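Local coordinates for protein 2-hydroxyethylphosphonate dioxygenase (Streptomyces viridochromogenes, PDB 4YAR) that uses non-heme iron and dioxygen to convert 2-hydroxyethylphosphonate to hydroxymethylphosphonate and formate in the biosynthesis of the antibiotic phosphinothricin tripeptide, at residues Asp120-Leu125 with Asn144-Glu149. The protein carries 1 engineered substitution. Sequence-based numbering, arbitrary orientation.
Sequences DRLPAL and NGRWGE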
loop_
_atom_site.group_PDB
_atom_site.type_symbol
_atom_site.label_atom_id
_atom_site.label_comp_id
_atom_site.label_asym_id
_atom_site.label_seq_id
_atom_site.Cartn_x
_atom_site.Cartn_y
_atom_site.Cartn_z
ATOM N N ASP A 120 34.328 -5.352 -0.546
ATOM C CA ASP A 120 35.239 -5.501 -1.708
ATOM C C ASP A 120 34.614 -6.429 -2.774
ATOM O O ASP A 120 35.291 -6.953 -3.653
ATOM C CB ASP A 120 36.607 -5.995 -1.232
ATOM C CG ASP A 120 36.570 -7.419 -0.733
ATOM O OD1 ASP A 120 35.475 -7.949 -0.407
ATOM O OD2 ASP A 120 37.665 -8.023 -0.677
ATOM N N ARG A 121 33.290 -6.623 -2.719
ATOM C CA ARG A 121 32.617 -7.336 -3.749
ATOM C C ARG A 121 31.440 -6.500 -4.183
ATOM O O ARG A 121 30.605 -6.089 -3.357
ATOM C CB ARG A 121 32.175 -8.712 -3.270
ATOM C CG ARG A 121 31.406 -9.533 -4.306
ATOM C CD ARG A 121 30.939 -10.906 -3.789
ATOM N NE ARG A 121 32.098 -11.683 -3.365
ATOM C CZ ARG A 121 32.807 -12.457 -4.182
ATOM N NH1 ARG A 121 32.452 -12.597 -5.438
ATOM N NH2 ARG A 121 33.856 -13.119 -3.719
ATOM N N LEU A 122 31.329 -6.281 -5.476
ATOM C CA LEU A 122 30.211 -5.530 -5.996
ATOM C C LEU A 122 28.952 -6.445 -5.886
ATOM O O LEU A 122 28.974 -7.615 -6.262
ATOM C CB LEU A 122 30.497 -5.157 -7.449
ATOM C CG LEU A 122 29.844 -3.917 -7.970
ATOM C CD1 LEU A 122 30.545 -2.734 -7.309
ATOM C CD2 LEU A 122 30.018 -3.894 -9.468
ATOM N N PRO A 123 27.871 -5.938 -5.237
ATOM C CA PRO A 123 26.766 -6.803 -4.933
ATOM C C PRO A 123 25.884 -7.065 -6.181
ATOM O O PRO A 123 25.346 -6.150 -6.763
ATOM C CB PRO A 123 25.957 -6.009 -3.873
ATOM C CG PRO A 123 26.287 -4.574 -4.124
ATOM C CD PRO A 123 27.715 -4.592 -4.672
ATOM N N ALA A 124 25.707 -8.330 -6.524
ATOM C CA ALA A 124 25.022 -8.713 -7.733
ATOM C C ALA A 124 23.580 -8.261 -7.588
ATOM O O ALA A 124 23.026 -8.331 -6.489
ATOM C CB ALA A 124 25.134 -10.232 -7.960
ATOM N N LEU A 125 23.015 -7.763 -8.673
ATOM C CA LEU A 125 21.632 -7.233 -8.628
ATOM C C LEU A 125 20.554 -8.297 -8.565
ATOM O O LEU A 125 20.752 -9.415 -9.040
ATOM C CB LEU A 125 21.393 -6.352 -9.868
ATOM C CG LEU A 125 22.187 -5.046 -9.916
ATOM C CD1 LEU A 125 22.118 -4.534 -11.348
ATOM C CD2 LEU A 125 21.666 -3.981 -8.981
ATOM N N ASN A 144 26.316 0.079 1.061
ATOM C CA ASN A 144 26.184 0.576 -0.299
ATOM C C ASN A 144 24.869 0.135 -0.874
ATOM O O ASN A 144 24.547 -1.050 -0.807
ATOM C CB ASN A 144 27.262 -0.010 -1.207
ATOM C CG ASN A 144 28.701 0.357 -0.800
ATOM O OD1 ASN A 144 29.504 -0.515 -0.543
ATOM N ND2 ASN A 144 29.017 1.609 -0.769
ATOM N N GLY A 145 24.159 1.072 -1.509
ATOM C CA GLY A 145 23.038 0.773 -2.345
ATOM C C GLY A 145 23.418 0.797 -3.812
ATOM O O GLY A 145 24.154 1.702 -4.247
ATOM N N ARG A 146 22.966 -0.216 -4.534
ATOM C CA ARG A 146 23.175 -0.348 -6.002
ATOM C C ARG A 146 21.858 -0.440 -6.751
ATOM O O ARG A 146 20.996 -1.280 -6.400
ATOM C CB ARG A 146 24.037 -1.570 -6.329
ATOM C CG ARG A 146 24.542 -1.659 -7.759
ATOM C CD ARG A 146 25.268 -2.971 -8.016
ATOM N NE ARG A 146 25.659 -3.099 -9.428
ATOM C CZ ARG A 146 26.202 -4.178 -9.962
ATOM N NH1 ARG A 146 26.411 -5.273 -9.211
ATOM N NH2 ARG A 146 26.533 -4.161 -11.259
ATOM N N TRP A 147 21.711 0.402 -7.793
ATOM C CA TRP A 147 20.469 0.494 -8.609
ATOM C C TRP A 147 20.683 0.407 -10.123
ATOM O O TRP A 147 19.804 0.812 -10.864
ATOM C CB TRP A 147 19.682 1.807 -8.328
ATOM C CG TRP A 147 19.388 1.863 -6.941
ATOM C CD1 TRP A 147 18.478 1.063 -6.263
ATOM C CD2 TRP A 147 20.143 2.542 -5.936
ATOM N NE1 TRP A 147 18.595 1.280 -4.905
ATOM C CE2 TRP A 147 19.623 2.157 -4.682
ATOM C CE3 TRP A 147 21.206 3.445 -5.971
ATOM C CZ2 TRP A 147 20.111 2.682 -3.478
ATOM C CZ3 TRP A 147 21.649 3.972 -4.798
ATOM C CH2 TRP A 147 21.113 3.591 -3.559
ATOM N N GLY A 148 21.800 -0.158 -10.568
ATOM C CA GLY A 148 22.135 -0.234 -12.025
ATOM C C GLY A 148 23.405 -1.060 -12.247
ATOM O O GLY A 148 24.155 -1.367 -11.314
ATOM N N GLU A 149 23.625 -1.428 -13.503
ATOM C CA GLU A 149 24.721 -2.256 -13.890
ATOM C C GLU A 149 26.017 -1.527 -13.767
ATOM O O GLU A 149 26.968 -2.022 -13.176
ATOM C CB GLU A 149 24.509 -2.726 -15.322
ATOM C CG GLU A 149 23.365 -3.722 -15.422
ATOM C CD GLU A 149 23.736 -5.125 -14.998
ATOM O OE1 GLU A 149 24.941 -5.442 -14.893
ATOM O OE2 GLU A 149 22.813 -5.936 -14.809
#
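R146 reaches the 120-125 loop fully stretched: CG lies anti to the backbone N (chi1 -169°), and the chain stays extended to NE, which carries the guanidinium in between L122 and L125. L122 CG is roughly anti to its own backbone N (chi1 -152°); from there its CD2 lies over one face of the guanidinium, 3.9 Å from R146 CZ. The opposite face is taken by L125, whose CG sits 4.0 Å from R146 NE. L122 CD2 and L125 CG are each offset toward the rim and leave the charged plane between aliphatic groups; both side chains cross the arginine at about a right angle.

NH1 of R146 donates to P123 O at 2.8 Å, arriving from above the carbonyl plane; the hydroxyl of S183 bonds to this same oxygen. The other two bonds turn back into the arginine's own segment: NE to G148 O at 3.0 Å and NH2 to E149 O at 2.9 Å. P123 O and E149 O lie near the guanidinium plane, while G148 O is tilted out of it. The latter two bonds pin the turn that follows strand 143-146. L125 completes the packing with its methyls, CD2 lying 3.8 Å from R146 O and CD1 3.8 Å from E149 OE2.

W156 and S183, from the strands flanking 143-146, also touch R146, while L125 neighbours N126 and H182, which bind substrate shared between the dimer partners; H182 is also an iron ligand, holding cadmium here. The contact therefore joins the loop near the active site to the end of a strand. With one bond each from NE, NH1 and NH2 to three backbone carbonyls, the buried guanidinium is fixed in rotation, and its positive charge is probably spread over carbonyl dipoles, tying loop and turn together.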